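Local coordinates for protein putative decarboxylase involved in desferrioxamine biosynthesis (Erwinia amylovora, PDB 5O5C) that probably catalyses the pyridoxal-phosphate-dependent decarboxylation of lysine in the biosynthesis of the siderophore desferrioxamine, at residues S184-H189 with A205-F210; Q254-L257 with I262-A265; E309-R314 with D406-T411; Q416-N419 with A423-V426; K459-S464 with V502-E507. One frame throughout, in Å; residues are numbered along the deposited sequence.

Contact 1. Residues S184-H189 with A205-F210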
# COMPACT_ATOMS: atom_id res chain seq x y z
N SER B 184 17.93 14.29 5.05
CA SER B 184 19.03 14.34 6.06
C SER B 184 20.29 15.08 5.59
O SER B 184 20.99 15.73 6.40
CB SER B 184 19.44 12.97 6.47
OG SER B 184 20.13 12.38 5.38
N TRP B 185 20.60 14.95 4.30
CA TRP B 185 21.75 15.63 3.72
C TRP B 185 21.50 17.12 3.77
O TRP B 185 22.35 17.88 4.22
CB TRP B 185 22.00 15.22 2.27
CG TRP B 185 23.16 15.97 1.68
CD1 TRP B 185 23.13 17.21 1.10
CD2 TRP B 185 24.53 15.55 1.63
NE1 TRP B 185 24.38 17.57 0.68
CE2 TRP B 185 25.26 16.58 1.00
CE3 TRP B 185 25.20 14.39 2.05
CZ2 TRP B 185 26.64 16.50 0.79
CZ3 TRP B 185 26.57 14.31 1.84
CH2 TRP B 185 27.28 15.36 1.20
N CYS B 186 20.32 17.55 3.30
CA CYS B 186 19.97 18.96 3.37
C CYS B 186 20.05 19.55 4.79
O CYS B 186 20.46 20.71 4.92
CB CYS B 186 18.58 19.23 2.81
SG CYS B 186 18.31 21.01 2.65
N ALA B 187 19.68 18.79 5.82
CA ALA B 187 19.74 19.30 7.24
C ALA B 187 21.14 19.42 7.86
O ALA B 187 21.37 20.17 8.85
CB ALA B 187 18.86 18.43 8.13
N ALA B 188 22.09 18.65 7.35
CA ALA B 188 23.41 18.64 7.90
C ALA B 188 24.24 19.68 7.15
O ALA B 188 25.16 20.22 7.73
CB ALA B 188 24.00 17.23 7.84
N HIS B 189 23.89 20.00 5.90
CA HIS B 189 24.69 20.89 5.04
C HIS B 189 24.12 22.29 4.80
O HIS B 189 24.84 23.16 4.34
CB HIS B 189 24.98 20.18 3.71
CG HIS B 189 25.78 18.94 3.89
ND1 HIS B 189 25.22 17.74 4.28
CD2 HIS B 189 27.12 18.72 3.81
CE1 HIS B 189 26.18 16.84 4.42
NE2 HIS B 189 27.33 17.40 4.12
N ALA B 205 20.14 20.48 -7.44
CA ALA B 205 20.40 19.94 -8.75
C ALA B 205 21.78 19.26 -8.85
O ALA B 205 22.01 18.50 -9.77
CB ALA B 205 20.23 21.00 -9.81
N LYS B 206 22.68 19.50 -7.90
CA LYS B 206 24.01 18.89 -7.99
C LYS B 206 24.07 17.52 -7.32
O LYS B 206 24.99 16.77 -7.60
CB LYS B 206 25.06 19.81 -7.40
CG LYS B 206 25.13 21.19 -8.03
CD LYS B 206 26.04 22.09 -7.19
CE LYS B 206 26.63 23.25 -7.96
NZ LYS B 206 27.50 24.06 -7.04
N TRP B 207 23.09 17.18 -6.47
CA TRP B 207 23.18 15.99 -5.63
C TRP B 207 23.15 14.74 -6.49
O TRP B 207 22.45 14.66 -7.46
CB TRP B 207 22.07 15.95 -4.56
CG TRP B 207 22.09 17.13 -3.61
CD1 TRP B 207 23.12 18.00 -3.43
CD2 TRP B 207 21.07 17.53 -2.71
NE1 TRP B 207 22.78 18.95 -2.53
CE2 TRP B 207 21.53 18.69 -2.06
CE3 TRP B 207 19.80 17.04 -2.40
CZ2 TRP B 207 20.77 19.37 -1.12
CZ3 TRP B 207 19.04 17.70 -1.47
CH2 TRP B 207 19.54 18.86 -0.81
N ARG B 208 23.96 13.76 -6.14
CA ARG B 208 24.04 12.54 -6.91
C ARG B 208 23.92 11.34 -6.02
O ARG B 208 24.52 11.29 -4.97
CB ARG B 208 25.32 12.50 -7.75
CG ARG B 208 25.31 13.50 -8.91
CD ARG B 208 24.27 13.16 -9.99
NE ARG B 208 24.24 14.09 -11.12
CZ ARG B 208 23.56 15.24 -11.17
NH1 ARG B 208 22.84 15.68 -10.14
NH2 ARG B 208 23.61 15.97 -12.26
N VAL B 209 23.18 10.36 -6.51
CA VAL B 209 23.02 9.03 -5.88
C VAL B 209 23.66 7.97 -6.76
O VAL B 209 23.52 8.00 -7.96
CB VAL B 209 21.55 8.68 -5.65
CG1 VAL B 209 21.35 7.24 -5.19
CG2 VAL B 209 20.94 9.70 -4.66
N PHE B 210 24.33 7.01 -6.14
CA PHE B 210 25.03 5.98 -6.89
C PHE B 210 24.32 4.65 -6.68
O PHE B 210 24.02 4.27 -5.54
CB PHE B 210 26.49 5.86 -6.45
CG PHE B 210 27.24 7.13 -6.57
CD1 PHE B 210 27.23 8.04 -5.53
CD2 PHE B 210 27.96 7.44 -7.72
CE1 PHE B 210 27.90 9.24 -5.64
CE2 PHE B 210 28.65 8.63 -7.82
CZ PHE B 210 28.62 9.54 -6.77

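Contact 2. Residues Q254-L257 with I262-A265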
# COMPACT_ATOMS: atom_id res chain seq x y z
N GLN B 254 34.54 10.23 -7.65
CA GLN B 254 35.63 11.16 -7.98
C GLN B 254 35.37 11.96 -9.27
O GLN B 254 35.69 13.16 -9.33
CB GLN B 254 36.97 10.41 -8.16
CG GLN B 254 37.47 9.57 -7.00
CD GLN B 254 37.53 10.32 -5.69
OE1 GLN B 254 38.17 11.37 -5.60
NE2 GLN B 254 36.86 9.79 -4.66
N ARG B 255 34.82 11.31 -10.30
CA ARG B 255 34.38 12.04 -11.51
C ARG B 255 33.29 13.02 -11.18
O ARG B 255 33.23 14.12 -11.72
CB ARG B 255 33.86 11.11 -12.61
CG ARG B 255 34.92 10.72 -13.62
CD ARG B 255 34.45 9.54 -14.48
NE ARG B 255 35.57 8.70 -14.93
CZ ARG B 255 35.44 7.62 -15.71
NH1 ARG B 255 34.25 7.21 -16.14
NH2 ARG B 255 36.53 6.94 -16.06
N CYS B 256 32.39 12.59 -10.30
CA CYS B 256 31.32 13.44 -9.82
C CYS B 256 31.90 14.65 -9.06
O CYS B 256 31.48 15.80 -9.28
CB CYS B 256 30.34 12.58 -9.00
SG CYS B 256 29.20 13.43 -7.93
N LEU B 257 32.91 14.42 -8.23
CA LEU B 257 33.54 15.53 -7.49
C LEU B 257 34.36 16.50 -8.38
O LEU B 257 34.55 17.66 -7.99
CB LEU B 257 34.43 15.03 -6.34
CG LEU B 257 33.80 14.45 -5.05
CD1 LEU B 257 34.90 13.82 -4.22
CD2 LEU B 257 33.02 15.48 -4.22
N ILE B 262 27.82 16.73 -6.18
CA ILE B 262 27.88 16.46 -4.76
C ILE B 262 27.38 15.03 -4.52
O ILE B 262 26.22 14.74 -4.77
CB ILE B 262 27.04 17.50 -3.97
CG1 ILE B 262 27.60 18.92 -4.17
CG2 ILE B 262 27.03 17.16 -2.50
CD1 ILE B 262 26.82 20.02 -3.46
N PRO B 263 28.25 14.13 -4.03
CA PRO B 263 27.78 12.78 -3.77
C PRO B 263 27.06 12.75 -2.45
O PRO B 263 27.57 13.24 -1.43
CB PRO B 263 29.07 11.94 -3.74
CG PRO B 263 30.19 12.92 -3.62
CD PRO B 263 29.65 14.30 -3.66
N VAL B 264 25.86 12.18 -2.48
CA VAL B 264 24.93 12.24 -1.35
C VAL B 264 24.58 10.84 -0.81
O VAL B 264 24.38 10.65 0.41
CB VAL B 264 23.69 13.07 -1.83
CG1 VAL B 264 22.50 12.96 -0.92
CG2 VAL B 264 24.08 14.52 -1.98
N ALA B 265 24.50 9.85 -1.70
CA ALA B 265 24.11 8.52 -1.32
C ALA B 265 24.48 7.41 -2.29
O ALA B 265 24.55 7.58 -3.56
CB ALA B 265 22.61 8.50 -1.04

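Contact 3. Residues E309-R314 with D406-T411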
# COMPACT_ATOMS: atom_id res chain seq x y z
N GLU B 309 20.23 -20.25 8.86
CA GLU B 309 21.24 -20.78 9.79
C GLU B 309 22.68 -20.57 9.33
O GLU B 309 23.51 -20.16 10.13
CB GLU B 309 21.01 -22.30 10.02
CG GLU B 309 21.05 -23.19 8.74
CD GLU B 309 21.19 -24.68 9.02
OE1 GLU B 309 20.46 -25.21 9.89
OE2 GLU B 309 22.02 -25.35 8.36
N SER B 310 22.95 -20.83 8.04
CA SER B 310 24.31 -20.85 7.51
C SER B 310 24.65 -19.70 6.57
O SER B 310 25.80 -19.28 6.51
CB SER B 310 24.59 -22.17 6.80
OG SER B 310 23.65 -22.43 5.77
N HIS B 311 23.65 -19.21 5.82
CA HIS B 311 23.86 -18.24 4.78
C HIS B 311 23.82 -16.81 5.27
O HIS B 311 24.30 -15.91 4.57
CB HIS B 311 22.86 -18.46 3.63
CG HIS B 311 23.01 -19.79 2.95
ND1 HIS B 311 24.12 -20.12 2.21
CD2 HIS B 311 22.18 -20.86 2.89
CE1 HIS B 311 23.97 -21.35 1.73
NE2 HIS B 311 22.81 -21.82 2.14
N ARG B 312 23.25 -16.57 6.46
CA ARG B 312 23.20 -15.21 7.07
C ARG B 312 24.50 -14.40 6.91
O ARG B 312 24.45 -13.16 6.61
CB ARG B 312 22.85 -15.38 8.56
CG ARG B 312 22.45 -14.18 9.37
CD ARG B 312 22.00 -14.69 10.75
NE ARG B 312 20.77 -15.50 10.66
CZ ARG B 312 20.40 -16.50 11.47
NH1 ARG B 312 21.16 -16.89 12.48
NH2 ARG B 312 19.25 -17.13 11.26
N PRO B 313 25.69 -15.06 7.10
CA PRO B 313 26.95 -14.33 6.83
C PRO B 313 27.07 -13.73 5.46
O PRO B 313 27.82 -12.77 5.29
CB PRO B 313 28.03 -15.39 7.09
CG PRO B 313 27.44 -16.23 8.16
CD PRO B 313 25.97 -16.32 7.82
N ARG B 314 26.31 -14.21 4.48
CA ARG B 314 26.39 -13.64 3.15
C ARG B 314 25.80 -12.22 3.05
O ARG B 314 25.97 -11.56 2.01
CB ARG B 314 25.80 -14.60 2.10
CG ARG B 314 26.54 -15.94 2.02
CD ARG B 314 25.70 -17.02 1.38
NE ARG B 314 25.38 -16.66 0.02
CZ ARG B 314 24.38 -17.15 -0.70
NH1 ARG B 314 23.51 -18.04 -0.24
NH2 ARG B 314 24.24 -16.73 -1.92
N ASP B 406 16.62 -24.64 1.46
CA ASP B 406 16.23 -25.56 0.38
C ASP B 406 16.12 -24.94 -1.01
O ASP B 406 16.62 -25.53 -1.98
CB ASP B 406 14.99 -26.38 0.74
CG ASP B 406 15.27 -27.34 1.84
OD1 ASP B 406 16.41 -27.39 2.27
OD2 ASP B 406 14.39 -28.03 2.33
N ILE B 407 15.54 -23.75 -1.09
CA ILE B 407 15.49 -23.03 -2.39
C ILE B 407 16.91 -22.61 -2.86
O ILE B 407 17.23 -22.80 -4.04
CB ILE B 407 14.39 -21.93 -2.47
CG1 ILE B 407 14.35 -21.01 -1.28
CG2 ILE B 407 12.97 -22.55 -2.56
CD1 ILE B 407 13.66 -19.69 -1.49
N LEU B 408 17.76 -22.11 -1.97
CA LEU B 408 19.19 -21.91 -2.34
C LEU B 408 19.89 -23.19 -2.88
O LEU B 408 20.58 -23.15 -3.87
CB LEU B 408 19.97 -21.33 -1.17
CG LEU B 408 19.40 -19.97 -0.72
CD1 LEU B 408 20.00 -19.53 0.58
CD2 LEU B 408 19.64 -18.91 -1.76
N ALA B 409 19.70 -24.33 -2.23
CA ALA B 409 20.35 -25.57 -2.71
C ALA B 409 19.70 -26.03 -4.04
O ALA B 409 20.40 -26.44 -4.99
CB ALA B 409 20.26 -26.65 -1.67
N LEU B 410 18.38 -25.86 -4.15
CA LEU B 410 17.74 -26.23 -5.42
C LEU B 410 18.32 -25.44 -6.60
O LEU B 410 18.52 -26.04 -7.63
CB LEU B 410 16.22 -26.14 -5.37
CG LEU B 410 15.47 -26.74 -6.59
CD1 LEU B 410 15.72 -28.22 -6.87
CD2 LEU B 410 13.99 -26.59 -6.37
N THR B 411 18.61 -24.14 -6.42
CA THR B 411 19.11 -23.23 -7.48
C THR B 411 20.53 -23.62 -7.94
O THR B 411 20.91 -23.41 -9.12
CB THR B 411 19.17 -21.76 -6.97
OG1 THR B 411 17.96 -21.44 -6.33
CG2 THR B 411 19.41 -20.75 -8.07

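Contact 4. Residues Q416-N419 with A423-V426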
# COMPACT_ATOMS: atom_id res chain seq x y z
N GLN B 416 23.72 -26.30 -12.06
CA GLN B 416 24.38 -27.49 -12.54
C GLN B 416 23.71 -28.03 -13.79
O GLN B 416 24.38 -28.21 -14.79
CB GLN B 416 24.52 -28.56 -11.46
CG GLN B 416 25.53 -28.18 -10.40
CD GLN B 416 25.70 -29.26 -9.33
OE1 GLN B 416 24.74 -29.91 -8.91
NE2 GLN B 416 26.95 -29.44 -8.88
N LEU B 417 22.39 -28.21 -13.77
CA LEU B 417 21.66 -28.79 -14.92
C LEU B 417 21.66 -27.93 -16.18
O LEU B 417 21.61 -28.47 -17.29
CB LEU B 417 20.21 -29.02 -14.59
CG LEU B 417 19.81 -29.96 -13.49
CD1 LEU B 417 18.33 -29.74 -13.18
CD2 LEU B 417 20.11 -31.39 -13.90
N LEU B 418 21.61 -26.61 -15.99
CA LEU B 418 21.66 -25.64 -17.07
C LEU B 418 23.03 -25.63 -17.75
O LEU B 418 23.11 -25.65 -18.99
CB LEU B 418 21.30 -24.22 -16.59
CG LEU B 418 19.84 -24.00 -16.14
CD1 LEU B 418 19.69 -22.64 -15.53
CD2 LEU B 418 18.82 -24.16 -17.24
N ASN B 419 24.09 -25.62 -16.93
CA ASN B 419 25.47 -25.55 -17.41
C ASN B 419 25.83 -26.83 -18.15
O ASN B 419 26.30 -26.78 -19.26
CB ASN B 419 26.44 -25.30 -16.23
CG ASN B 419 27.81 -24.85 -16.69
OD1 ASN B 419 27.95 -24.02 -17.61
ND2 ASN B 419 28.84 -25.37 -16.04
N ALA B 423 23.53 -26.69 -25.38
CA ALA B 423 22.67 -25.64 -25.94
C ALA B 423 22.31 -24.48 -24.97
O ALA B 423 21.87 -23.43 -25.42
CB ALA B 423 21.40 -26.26 -26.52
N ILE B 424 22.49 -24.66 -23.66
CA ILE B 424 22.22 -23.57 -22.69
C ILE B 424 23.47 -22.84 -22.28
O ILE B 424 24.42 -23.44 -21.82
CB ILE B 424 21.55 -24.09 -21.41
CG1 ILE B 424 20.24 -24.82 -21.74
CG2 ILE B 424 21.31 -22.94 -20.39
CD1 ILE B 424 19.15 -23.96 -22.28
N GLU B 425 23.46 -21.53 -22.48
CA GLU B 425 24.47 -20.63 -21.96
C GLU B 425 24.01 -19.97 -20.62
O GLU B 425 23.01 -19.26 -20.62
CB GLU B 425 24.69 -19.55 -22.99
CG GLU B 425 25.86 -18.64 -22.67
CD GLU B 425 25.76 -17.36 -23.44
OE1 GLU B 425 25.55 -17.44 -24.68
OE2 GLU B 425 25.85 -16.29 -22.81
N VAL B 426 24.77 -20.20 -19.54
CA VAL B 426 24.49 -19.63 -18.20
C VAL B 426 25.51 -18.54 -17.91
O VAL B 426 26.62 -18.64 -18.38
CB VAL B 426 24.49 -20.68 -17.07
CG1 VAL B 426 23.49 -21.77 -17.34
CG2 VAL B 426 25.85 -21.30 -16.86

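Contact 5. Residues K459-S464 with V502-E507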
# COMPACT_ATOMS: atom_id res chain seq x y z
N LYS B 459 7.61 -16.84 -24.73
CA LYS B 459 6.22 -16.67 -25.17
C LYS B 459 5.61 -18.05 -25.42
O LYS B 459 4.54 -18.36 -24.93
CB LYS B 459 6.13 -15.70 -26.37
CG LYS B 459 6.19 -14.23 -25.92
CD LYS B 459 5.53 -13.27 -26.92
CE LYS B 459 6.37 -13.08 -28.18
NZ LYS B 459 6.23 -11.70 -28.73
N ALA B 460 6.34 -18.96 -26.07
CA ALA B 460 5.79 -20.29 -26.26
C ALA B 460 5.57 -20.96 -24.90
O ALA B 460 4.49 -21.48 -24.63
CB ALA B 460 6.70 -21.12 -27.14
N VAL B 461 6.56 -20.93 -24.01
CA VAL B 461 6.42 -21.65 -22.73
C VAL B 461 5.16 -21.14 -22.02
O VAL B 461 4.36 -21.94 -21.52
CB VAL B 461 7.67 -21.49 -21.83
CG1 VAL B 461 7.40 -21.99 -20.41
CG2 VAL B 461 8.84 -22.26 -22.39
N PHE B 462 4.97 -19.82 -22.05
CA PHE B 462 3.80 -19.18 -21.47
C PHE B 462 2.49 -19.64 -22.09
O PHE B 462 1.63 -20.08 -21.38
CB PHE B 462 3.91 -17.66 -21.51
CG PHE B 462 3.10 -16.95 -20.46
CD1 PHE B 462 3.09 -17.38 -19.13
CD2 PHE B 462 2.41 -15.78 -20.78
CE1 PHE B 462 2.40 -16.69 -18.14
CE2 PHE B 462 1.67 -15.09 -19.79
CZ PHE B 462 1.68 -15.56 -18.48
N ARG B 463 2.41 -19.63 -23.42
CA ARG B 463 1.22 -20.05 -24.17
C ARG B 463 0.88 -21.53 -23.88
O ARG B 463 -0.28 -21.86 -23.65
CB ARG B 463 1.46 -19.79 -25.66
CG ARG B 463 0.32 -20.09 -26.61
CD ARG B 463 -0.85 -19.19 -26.30
NE ARG B 463 -1.92 -19.27 -27.28
CZ ARG B 463 -3.18 -18.88 -27.07
NH1 ARG B 463 -3.57 -18.37 -25.90
NH2 ARG B 463 -4.05 -18.97 -28.05
N SER B 464 1.90 -22.39 -23.82
CA SER B 464 1.70 -23.77 -23.46
C SER B 464 1.21 -23.93 -22.04
O SER B 464 0.75 -24.99 -21.72
CB SER B 464 2.99 -24.58 -23.58
OG SER B 464 3.77 -24.56 -22.35
N VAL B 502 14.27 -25.95 -24.28
CA VAL B 502 15.01 -26.47 -25.45
C VAL B 502 14.08 -27.06 -26.54
O VAL B 502 14.38 -26.93 -27.71
CB VAL B 502 16.18 -27.44 -25.09
CG1 VAL B 502 17.16 -26.82 -24.12
CG2 VAL B 502 15.67 -28.74 -24.55
N HIS B 503 12.94 -27.66 -26.18
CA HIS B 503 11.95 -28.03 -27.18
C HIS B 503 11.53 -26.81 -28.01
O HIS B 503 11.74 -26.76 -29.22
CB HIS B 503 10.72 -28.74 -26.55
CG HIS B 503 9.66 -29.10 -27.56
ND1 HIS B 503 8.35 -28.68 -27.44
CD2 HIS B 503 9.74 -29.78 -28.72
CE1 HIS B 503 7.66 -29.12 -28.48
NE2 HIS B 503 8.48 -29.77 -29.28
N TYR B 504 11.03 -25.76 -27.36
CA TYR B 504 10.58 -24.56 -28.10
C TYR B 504 11.73 -23.84 -28.85
O TYR B 504 11.50 -23.25 -29.90
CB TYR B 504 9.80 -23.61 -27.20
CG TYR B 504 8.50 -24.20 -26.76
CD1 TYR B 504 7.55 -24.63 -27.68
CD2 TYR B 504 8.20 -24.34 -25.41
CE1 TYR B 504 6.34 -25.15 -27.28
CE2 TYR B 504 7.00 -24.88 -25.01
CZ TYR B 504 6.07 -25.28 -25.93
OH TYR B 504 4.89 -25.83 -25.49
N GLY B 505 12.94 -23.90 -28.31
CA GLY B 505 14.11 -23.35 -28.95
C GLY B 505 14.42 -24.12 -30.21
O GLY B 505 14.50 -23.53 -31.30
N ARG B 506 14.55 -25.44 -30.08
CA ARG B 506 14.75 -26.25 -31.28
C ARG B 506 13.59 -26.08 -32.28
O ARG B 506 13.82 -26.09 -33.46
CB ARG B 506 14.98 -27.71 -30.94
CG ARG B 506 16.17 -27.92 -30.03
CD ARG B 506 16.15 -29.29 -29.40
NE ARG B 506 17.41 -29.51 -28.69
CZ ARG B 506 17.66 -30.53 -27.88
NH1 ARG B 506 16.77 -31.50 -27.72
NH2 ARG B 506 18.82 -30.62 -27.28
N GLU B 507 12.36 -25.96 -31.81
CA GLU B 507 11.23 -25.61 -32.66
C GLU B 507 11.39 -24.28 -33.43
O GLU B 507 10.99 -24.17 -34.58
CB GLU B 507 9.96 -25.55 -31.83
CG GLU B 507 8.81 -24.85 -32.54
CD GLU B 507 7.45 -25.20 -31.99
OE1 GLU B 507 7.30 -26.19 -31.26
OE2 GLU B 507 6.51 -24.45 -32.30

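Contact 1. Residues S184-H189 with A205-F210
Trp185, in the last turns of helix 170-189, and Trp207, which begins strand 207-212, mark the nearest approach of the two backbones, with CA to CA 9.5 Å apart. Two indole side chains span that gap. The pair is edge-to-face: the pyrrole edge of Trp185 is directed at one face of Trp207, the five-membered rings being inclined at 62° with their centroids 4.8 Å apart. Over that face sits Trp185 CD1, displaced toward the rim and 3.8 Å from Trp207 CE2, while the two NE1 atoms are likewise 3.8 Å apart. Trp185 reaches across because its CG is anti to the backbone N (chi1 178°). At the far end of the Trp207 indole, CH2 meets Cys186 CB at 3.8 Å. His189, one helical turn on, lays its ring over a face of Trp185 and is fixed there by a bond from His189 ND1 to Trp185 O of 2.9 Å, with the acceptor in the imidazole plane. On the strand side, Arg208 NH1 folds back to bond with Ala205 O and Trp207 O. Pro201 also touches both Cys186 and Trp207. Helix and strand belong to a beta-alpha-beta crossover that runs from edge strand 163-167 through helix 170-189 to the parallel strand 207-212 farther across the sheet, in the fold type I architecture of the aspartate aminotransferase family.

Contact 2. Residues Q254-L257 with I262-A265
Ile262 opens the strand close to Leu257 of helix 246-258, their CA atoms 6.4 Å apart, yet it meets the helix through its backbone: Cys256 SG lies 4.0 Å from Ile262 N. The Ile262 side chain points away from this helix and packs on Trp185, on the other side of the sheet. Pro263 follows with its ring turned to the helix. Its CD is 3.6 Å from Leu257 CD2, the two side chains crossing at about a right angle, and CG is within touching range of the same methyl. The sulfur of Cys256 sits beside the start of this ring, 4.1 Å from Pro263 N; with SG anti to its own backbone N (chi1 163°), it is carried out from the helix into the junction between Ile262 and Pro263. Val264 again faces the Trp185 side, and Ala265 continues the strand through a backbone bond with Phe210. Phe210 and Met293 border the proline ring, and Arg208 touches Cys256. Apart from the thiol, the side chains that meet are hydrocarbon. Pro263 N has no hydrogen to give and the Ile262 backbone bonds to Lys206 and Arg208, leaving van der Waals contact, buried at Cys256 and Pro263 and exposed at Leu257.

Contact 3. Residues E309-R314 with D406-T411
His311 and Leu408 advance on each other from opposite directions, and a single methyl, Leu408 CD1, receives most of the contact. It comes obliquely to the imidazole, 3.4 Å from His311 CD2 and 3.8 Å from His311 CG. Arg314 slides past the same leucine in the reverse sense and presents the edge of its guanidinium, with NH1 3.9 Å from Leu408 CD1 near the guanidinium plane. The methyl therefore rests in the angle between a ring and a planar cation. Those two also approach each other, His311 ND1 coming to 3.3 Å from Arg314 NH1 while His311 CG lies near the guanidinium plane; a bend at chi3 (62°) brings the arginine's end round to this place. Ser310 OG lies above one face of the imidazole near its rim, and the backbone of His311 is steadied by the bond from its N to Ser308 OG. Along helix 397-420, Ile407 O is gripped twice, by Thr411 N and by Thr411 OG1 at 2.8 Å, the two donors arriving from opposite faces of the carbonyl plane. Nearby, Asp406 bonds to His25 of the second subunit, so this helix also meets the dimer partner. Across the contact itself the interaction is van der Waals. Asp405 lies against His311, and the nearby guanidinium may disfavour a proton on the imidazole.

Contact 4. Residues Q416-N419 with A423-V426
Leu418 lays its CB against CG1 of Val426 at 3.4 Å, tighter than an ordinary carbon contact, and the same CB is 4.0 Å from Ile424 CG2. Ile424 and Val426, on either side of Glu425 in sequence, both turn to the last part of helix 397-420. Ile424 also crowds the helix backbone, its CB 3.3 Å from Leu418 O. Val426 is divided between partners: CG1 goes to Leu418, whereas CG2, placed between the backbone N and the carbonyl carbon, reaches the Asn419 amide at 3.5 Å from OD1. Asn419 and Val426 cross at about a right angle. CG of Asn419 is anti to its backbone N (chi1 -165°), which brings OD1 across to CG2 of the valine; although the side chain sets out away from the strand, its CB still lies near the valine. Beyond these residues, Phe437 and Gln435 of strand 434-439 and Ile498 of helix 491-510 pack on Leu418. Glu425 faces the other way, where it has weak polar contacts with Arg438 and Tyr479. Leu418 O and Asn419 OD1 meet carbon by van der Waals contact; the packing is apolar at Leu418, Ile424 and Val426 and gives way to a polar, exposed margin at Asn419.

Contact 5. Residues K459-S464 with V502-E507
Tyr504 is covered by three residues of helix 459-464 in succession. Ala460 CB sits over one face of the phenol ring, 3.8 Å from the ring centroid and 19° off its normal, a CH-pi contact that leans toward the CG end. Val461 approaches obliquely, its CG2 3.7 Å from Tyr504 CD2. At the far end Ser464 meets the hydroxyl, with CB 3.0 Å from Tyr504 OH; so short a carbon-oxygen separation makes the detail doubtful. With CG anti to the carbonyl carbon (chi1 -67°), the tyrosine extends from its own helix to this surface, and His503 ND1 lies above the opposite face of the ring, near the rim. Further out, Ser464 OG is turned back by a 2.8 Å bond to Val461 O and is also bonded with Asn466 N, which settles its rotation. Leu500 packs on Val461 and Ser464 from the preceding turn of helix 491-510. The outer side of helix 459-464 is tied in by the Arg463 salt bridge to Glu66 and by Phe462, whose ring stacks on Phe59 and which packs on Asp136 of the second subunit. The helix segments run 9.9 Å apart at closest approach with their directions at 122°, a steep crossing bridged by one large aromatic. Such paired helices beside an antiparallel sheet belong to the small C-terminal domain of fold type I pyridoxal-phosphate enzymes.

In the fold
Contacts 1 and 2 sit on the two faces of the seven-stranded sheet, their centres 10 Å apart, on the neighbouring strands 207-212 and 262-269. Contact 1 is buried and aromatic, contact 2 only partly buried and aliphatic. Contacts 3 and 4 share helix 397-420; the first sets a leucine methyl against polar side chains near the dimer partner, the second packs branched carbons at the helix's far end. Contact 5, a partly buried helix-helix contact built on one tyrosine ring with CH-pi packing, lies about 17 Å from contact 4, centre to centre, and touches it through Ile424 and Val502. It lies across the chain's centre from contact 1, and all five are away from the cofactor site.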